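Local coordinates for VP4 protein (Tellina virus 1, PDB 3P06) that is the serine protease of a birnavirus, which probably cleaves the viral polyprotein into its final products, captured here as an intramolecular acyl-enzyme, at residues T112-V123 with L169-K180. Sequence-based numbering, arbitrary orientation.
Sequences TLESQQTPFLMV and LRQVVGDKPWRK. With URE (urea), chain G.
The urea site of this VP4 protease lies where the loop leading into strand 122-123 meets the chain leaving helix 166-173, with F120 and W178 interlocked beside it. F120 CB sits over the face of the W178 five-membered ring, 3.8 Å from its centroid and almost on the normal, a CH-pi contact. With CG anti to the backbone N (chi1 -176°), the F120 ring is carried across the indole, CD1 coming 3.5 Å from W178 CE3 in an oblique pair, while R179 N lies over one F120 face. At its edge the indole donates NE1 to T118 O, 2.7 Å away and nearly straight (176°), with the oxygen in the ring plane. Two residues on, F120, centre of an inverse gamma turn, donates its N to K176 O at 2.8 Å. Urea sits beside this bond, its O taking the N-H of K176 at 2.9 Å. Toward the buried end of the contact, in this S50 peptidase fold, the packing turns apolar, where helix 166-173 packs on strand 122-123, an outer strand of a three-stranded parallel sheet: V123 CG1 meets L169 CD1 at 3.7 Å, and V173 CB packs on P119 CG, with A109 of helix 104-111 against V173. At the far end, R170 NE donates to T112 OG1 at 3.0 Å, in the guanidinium plane but bent (138°).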
loop_
_atom_site.group_PDB
_atom_site.type_symbol
_atom_site.label_atom_id
_atom_site.label_comp_id
_atom_site.label_asym_id
_atom_site.label_seq_id
_atom_site.Cartn_x
_atom_site.Cartn_y
_atom_site.Cartn_z
ATOM N N THR A 112 2.804 3.657 -12.121
ATOM C CA THR A 112 3.755 3.608 -13.254
ATOM C C THR A 112 4.401 2.228 -13.375
ATOM O O THR A 112 5.387 2.071 -14.069
ATOM C CB THR A 112 4.837 4.718 -13.141
ATOM O OG1 THR A 112 5.443 4.647 -11.837
ATOM C CG2 THR A 112 4.188 6.144 -13.353
ATOM N N LEU A 113 3.821 1.233 -12.719
ATOM C CA LEU A 113 4.216 -0.156 -12.879
ATOM C C LEU A 113 3.794 -0.653 -14.247
ATOM O O LEU A 113 2.604 -0.620 -14.608
ATOM C CB LEU A 113 3.550 -1.005 -11.818
ATOM C CG LEU A 113 3.972 -2.444 -11.571
ATOM C CD1 LEU A 113 5.457 -2.516 -11.307
ATOM C CD2 LEU A 113 3.195 -2.962 -10.388
ATOM N N GLU A 114 4.760 -1.080 -15.040
ATOM C CA GLU A 114 4.417 -1.508 -16.402
ATOM C C GLU A 114 4.547 -3.005 -16.590
ATOM O O GLU A 114 4.270 -3.514 -17.674
ATOM C CB GLU A 114 5.270 -0.742 -17.444
ATOM C CG GLU A 114 5.203 0.778 -17.266
ATOM C CD GLU A 114 3.887 1.384 -17.768
ATOM O OE1 GLU A 114 3.554 2.519 -17.351
ATOM O OE2 GLU A 114 3.199 0.744 -18.603
ATOM N N SER A 115 4.911 -3.719 -15.522
ATOM C CA SER A 115 5.330 -5.119 -15.661
ATOM C C SER A 115 4.202 -6.126 -15.732
ATOM O O SER A 115 4.397 -7.218 -16.298
ATOM C CB SER A 115 6.319 -5.523 -14.583
ATOM O OG SER A 115 5.735 -5.378 -13.301
ATOM N N GLN A 116 3.028 -5.804 -15.187
ATOM C CA GLN A 116 1.934 -6.806 -15.245
ATOM C C GLN A 116 2.095 -7.858 -14.127
ATOM O O GLN A 116 1.347 -8.846 -14.044
ATOM C CB GLN A 116 1.967 -7.473 -16.627
ATOM C CG GLN A 116 1.014 -8.625 -16.856
ATOM C CD GLN A 116 -0.367 -8.112 -17.220
ATOM O OE1 GLN A 116 -0.587 -7.638 -18.339
ATOM N NE2 GLN A 116 -1.298 -8.173 -16.261
ATOM N N GLN A 117 3.101 -7.659 -13.277
ATOM C CA GLN A 117 3.257 -8.469 -12.074
ATOM C C GLN A 117 3.506 -7.536 -10.893
ATOM O O GLN A 117 4.259 -6.554 -10.987
ATOM C CB GLN A 117 4.438 -9.439 -12.201
ATOM C CG GLN A 117 4.337 -10.484 -13.259
ATOM C CD GLN A 117 5.005 -11.751 -12.790
ATOM O OE1 GLN A 117 5.949 -11.703 -11.996
ATOM N NE2 GLN A 117 4.491 -12.899 -13.234
ATOM N N THR A 118 2.918 -7.849 -9.769
ATOM C CA THR A 118 3.204 -7.116 -8.505
ATOM C C THR A 118 4.633 -7.478 -8.105
ATOM O O THR A 118 4.993 -8.670 -8.176
ATOM C CB THR A 118 2.239 -7.665 -7.441
ATOM O OG1 THR A 118 0.898 -7.345 -7.840
ATOM C CG2 THR A 118 2.536 -7.153 -6.047
ATOM N N PRO A 119 5.469 -6.481 -7.714
ATOM C CA PRO A 119 6.835 -6.774 -7.287
ATOM C C PRO A 119 6.848 -7.489 -5.914
ATOM O O PRO A 119 5.950 -7.283 -5.077
ATOM C CB PRO A 119 7.483 -5.356 -7.116
ATOM C CG PRO A 119 6.400 -4.454 -6.917
ATOM C CD PRO A 119 5.198 -5.024 -7.724
ATOM N N PHE A 120 7.868 -8.292 -5.677
ATOM C CA PHE A 120 7.972 -8.959 -4.400
ATOM C C PHE A 120 8.717 -8.008 -3.486
ATOM O O PHE A 120 9.903 -8.204 -3.222
ATOM C CB PHE A 120 8.711 -10.264 -4.583
ATOM C CG PHE A 120 8.804 -11.092 -3.347
ATOM C CD1 PHE A 120 7.669 -11.597 -2.752
ATOM C CD2 PHE A 120 10.064 -11.399 -2.786
ATOM C CE1 PHE A 120 7.758 -12.368 -1.572
ATOM C CE2 PHE A 120 10.134 -12.179 -1.585
ATOM C CZ PHE A 120 8.993 -12.672 -1.028
ATOM N N LEU A 121 8.018 -6.970 -3.028
ATOM C CA LEU A 121 8.639 -5.939 -2.268
ATOM C C LEU A 121 7.523 -5.072 -1.732
ATOM O O LEU A 121 6.594 -4.726 -2.470
ATOM C CB LEU A 121 9.521 -5.093 -3.186
ATOM C CG LEU A 121 10.349 -3.984 -2.515
ATOM C CD1 LEU A 121 11.493 -4.555 -1.760
ATOM C CD2 LEU A 121 10.869 -2.937 -3.505
HETATM N N MSE A 122 7.588 -4.693 -0.475
HETATM C CA MSE A 122 6.549 -3.827 0.072
HETATM C C MSE A 122 7.124 -2.426 0.067
HETATM O O MSE A 122 8.366 -2.246 0.135
HETATM C CB MSE A 122 6.218 -4.230 1.508
HETATM C CG MSE A 122 5.646 -5.662 1.578
HETATM SE SE MSE A 122 5.050 -5.948 3.461
HETATM C CE MSE A 122 3.270 -5.227 3.145
ATOM N N VAL A 123 6.250 -1.434 0.015
ATOM C CA VAL A 123 6.765 -0.072 -0.042
ATOM C C VAL A 123 6.047 0.828 0.974
ATOM O O VAL A 123 4.845 0.748 1.093
ATOM C CB VAL A 123 6.603 0.455 -1.501
ATOM C CG1 VAL A 123 6.897 1.960 -1.576
ATOM C CG2 VAL A 123 7.526 -0.374 -2.504
ATOM N N LEU A 169 12.420 4.862 -6.578
ATOM C CA LEU A 169 11.439 3.871 -6.199
ATOM C C LEU A 169 10.962 3.119 -7.464
ATOM O O LEU A 169 10.824 1.883 -7.446
ATOM C CB LEU A 169 10.265 4.573 -5.500
ATOM C CG LEU A 169 9.055 3.699 -5.184
ATOM C CD1 LEU A 169 9.388 2.567 -4.269
ATOM C CD2 LEU A 169 7.956 4.533 -4.608
ATOM N N ARG A 170 10.711 3.858 -8.562
ATOM C CA ARG A 170 10.358 3.191 -9.848
ATOM C C ARG A 170 11.377 2.155 -10.326
ATOM O O ARG A 170 10.988 1.100 -10.835
ATOM C CB ARG A 170 10.096 4.191 -10.984
ATOM C CG ARG A 170 8.920 5.048 -10.679
ATOM C CD ARG A 170 8.548 5.907 -11.852
ATOM N NE ARG A 170 7.500 6.810 -11.397
ATOM C CZ ARG A 170 7.659 8.118 -11.187
ATOM N NH1 ARG A 170 8.831 8.713 -11.441
ATOM N NH2 ARG A 170 6.609 8.827 -10.762
ATOM N N GLN A 171 12.664 2.462 -10.185
ATOM C CA GLN A 171 13.728 1.549 -10.610
ATOM C C GLN A 171 13.709 0.272 -9.751
ATOM O O GLN A 171 13.853 -0.821 -10.252
ATOM C CB GLN A 171 15.100 2.236 -10.530
ATOM C CG GLN A 171 15.400 3.300 -11.641
ATOM C CD GLN A 171 15.285 2.737 -13.076
ATOM O OE1 GLN A 171 16.240 2.210 -13.622
ATOM N NE2 GLN A 171 14.099 2.869 -13.681
ATOM N N VAL A 172 13.518 0.439 -8.449
ATOM C CA VAL A 172 13.569 -0.635 -7.485
ATOM C C VAL A 172 12.382 -1.571 -7.600
ATOM O O VAL A 172 12.532 -2.732 -7.336
ATOM C CB VAL A 172 13.622 -0.034 -6.066
ATOM C CG1 VAL A 172 13.008 -0.930 -5.060
ATOM C CG2 VAL A 172 15.087 0.358 -5.672
ATOM N N VAL A 173 11.192 -1.094 -7.968
ATOM C CA VAL A 173 10.027 -1.995 -8.056
ATOM C C VAL A 173 10.000 -2.740 -9.373
ATOM O O VAL A 173 9.216 -3.668 -9.527
ATOM C CB VAL A 173 8.621 -1.290 -7.816
ATOM C CG1 VAL A 173 8.570 -0.606 -6.438
ATOM C CG2 VAL A 173 8.247 -0.314 -8.925
ATOM N N GLY A 174 10.839 -2.320 -10.331
ATOM C CA GLY A 174 10.830 -2.890 -11.680
ATOM C C GLY A 174 11.315 -4.333 -11.730
ATOM O O GLY A 174 10.865 -5.107 -12.583
ATOM N N ASP A 175 12.213 -4.722 -10.832
ATOM C CA ASP A 175 12.836 -6.047 -10.942
ATOM C C ASP A 175 12.899 -6.744 -9.594
ATOM O O ASP A 175 13.989 -6.793 -8.990
ATOM C CB ASP A 175 14.271 -5.875 -11.450
ATOM C CG ASP A 175 14.823 -7.114 -12.141
ATOM O OD1 ASP A 175 14.040 -8.016 -12.553
ATOM O OD2 ASP A 175 16.079 -7.166 -12.311
ATOM N N LYS A 176 11.748 -7.255 -9.123
ATOM C CA LYS A 176 11.627 -7.934 -7.809
ATOM C C LYS A 176 10.881 -9.270 -7.909
ATOM O O LYS A 176 9.674 -9.370 -7.598
ATOM C CB LYS A 176 11.029 -6.985 -6.751
ATOM C CG LYS A 176 12.006 -5.837 -6.389
ATOM C CD LYS A 176 13.161 -6.317 -5.478
ATOM C CE LYS A 176 14.190 -5.191 -5.252
ATOM N NZ LYS A 176 14.639 -4.547 -6.529
ATOM N N PRO A 177 11.598 -10.310 -8.390
ATOM C CA PRO A 177 10.950 -11.610 -8.607
ATOM C C PRO A 177 10.497 -12.189 -7.263
ATOM O O PRO A 177 11.045 -11.849 -6.213
ATOM C CB PRO A 177 12.059 -12.483 -9.267
ATOM C CG PRO A 177 13.336 -11.748 -9.037
ATOM C CD PRO A 177 13.052 -10.333 -8.668
ATOM N N TRP A 178 9.500 -13.052 -7.320
ATOM C CA TRP A 178 8.883 -13.669 -6.134
ATOM C C TRP A 178 9.805 -14.784 -5.631
ATOM O O TRP A 178 10.016 -15.793 -6.351
ATOM C CB TRP A 178 7.462 -14.185 -6.509
ATOM C CG TRP A 178 6.543 -13.010 -6.441
ATOM C CD1 TRP A 178 6.571 -11.896 -7.276
ATOM C CD2 TRP A 178 5.579 -12.705 -5.398
ATOM N NE1 TRP A 178 5.626 -10.958 -6.841
ATOM C CE2 TRP A 178 5.032 -11.416 -5.686
ATOM C CE3 TRP A 178 5.115 -13.395 -4.260
ATOM C CZ2 TRP A 178 4.034 -10.819 -4.877
ATOM C CZ3 TRP A 178 4.148 -12.790 -3.436
ATOM C CH2 TRP A 178 3.605 -11.515 -3.753
ATOM N N ARG A 179 10.347 -14.640 -4.419
ATOM C CA ARG A 179 11.209 -15.707 -3.876
ATOM C C ARG A 179 10.361 -16.840 -3.244
ATOM O O ARG A 179 10.860 -17.915 -2.948
ATOM C CB ARG A 179 12.232 -15.156 -2.869
ATOM C CG ARG A 179 13.202 -14.086 -3.416
ATOM C CD ARG A 179 14.218 -14.685 -4.371
ATOM N NE ARG A 179 14.851 -13.645 -5.181
ATOM C CZ ARG A 179 15.812 -13.858 -6.072
ATOM N NH1 ARG A 179 16.286 -15.080 -6.287
ATOM N NH2 ARG A 179 16.296 -12.837 -6.756
ATOM N N LYS A 180 9.076 -16.607 -3.045
ATOM C CA LYS A 180 8.177 -17.718 -2.716
ATOM C C LYS A 180 6.820 -17.459 -3.372
ATOM O O LYS A 180 6.622 -16.402 -3.944
ATOM C CB LYS A 180 8.062 -17.929 -1.194
ATOM C CG LYS A 180 7.526 -16.712 -0.486
ATOM C CD LYS A 180 7.672 -16.902 1.011
ATOM C CE LYS A 180 7.399 -15.590 1.690
ATOM N NZ LYS A 180 7.207 -15.877 3.129
HETATM C C URE G . 8.663 -8.279 -10.913
HETATM O O URE G . 9.129 -7.251 -10.409
HETATM N N1 URE G . 8.749 -8.453 -12.229
HETATM N N2 URE G . 8.044 -9.242 -10.205
#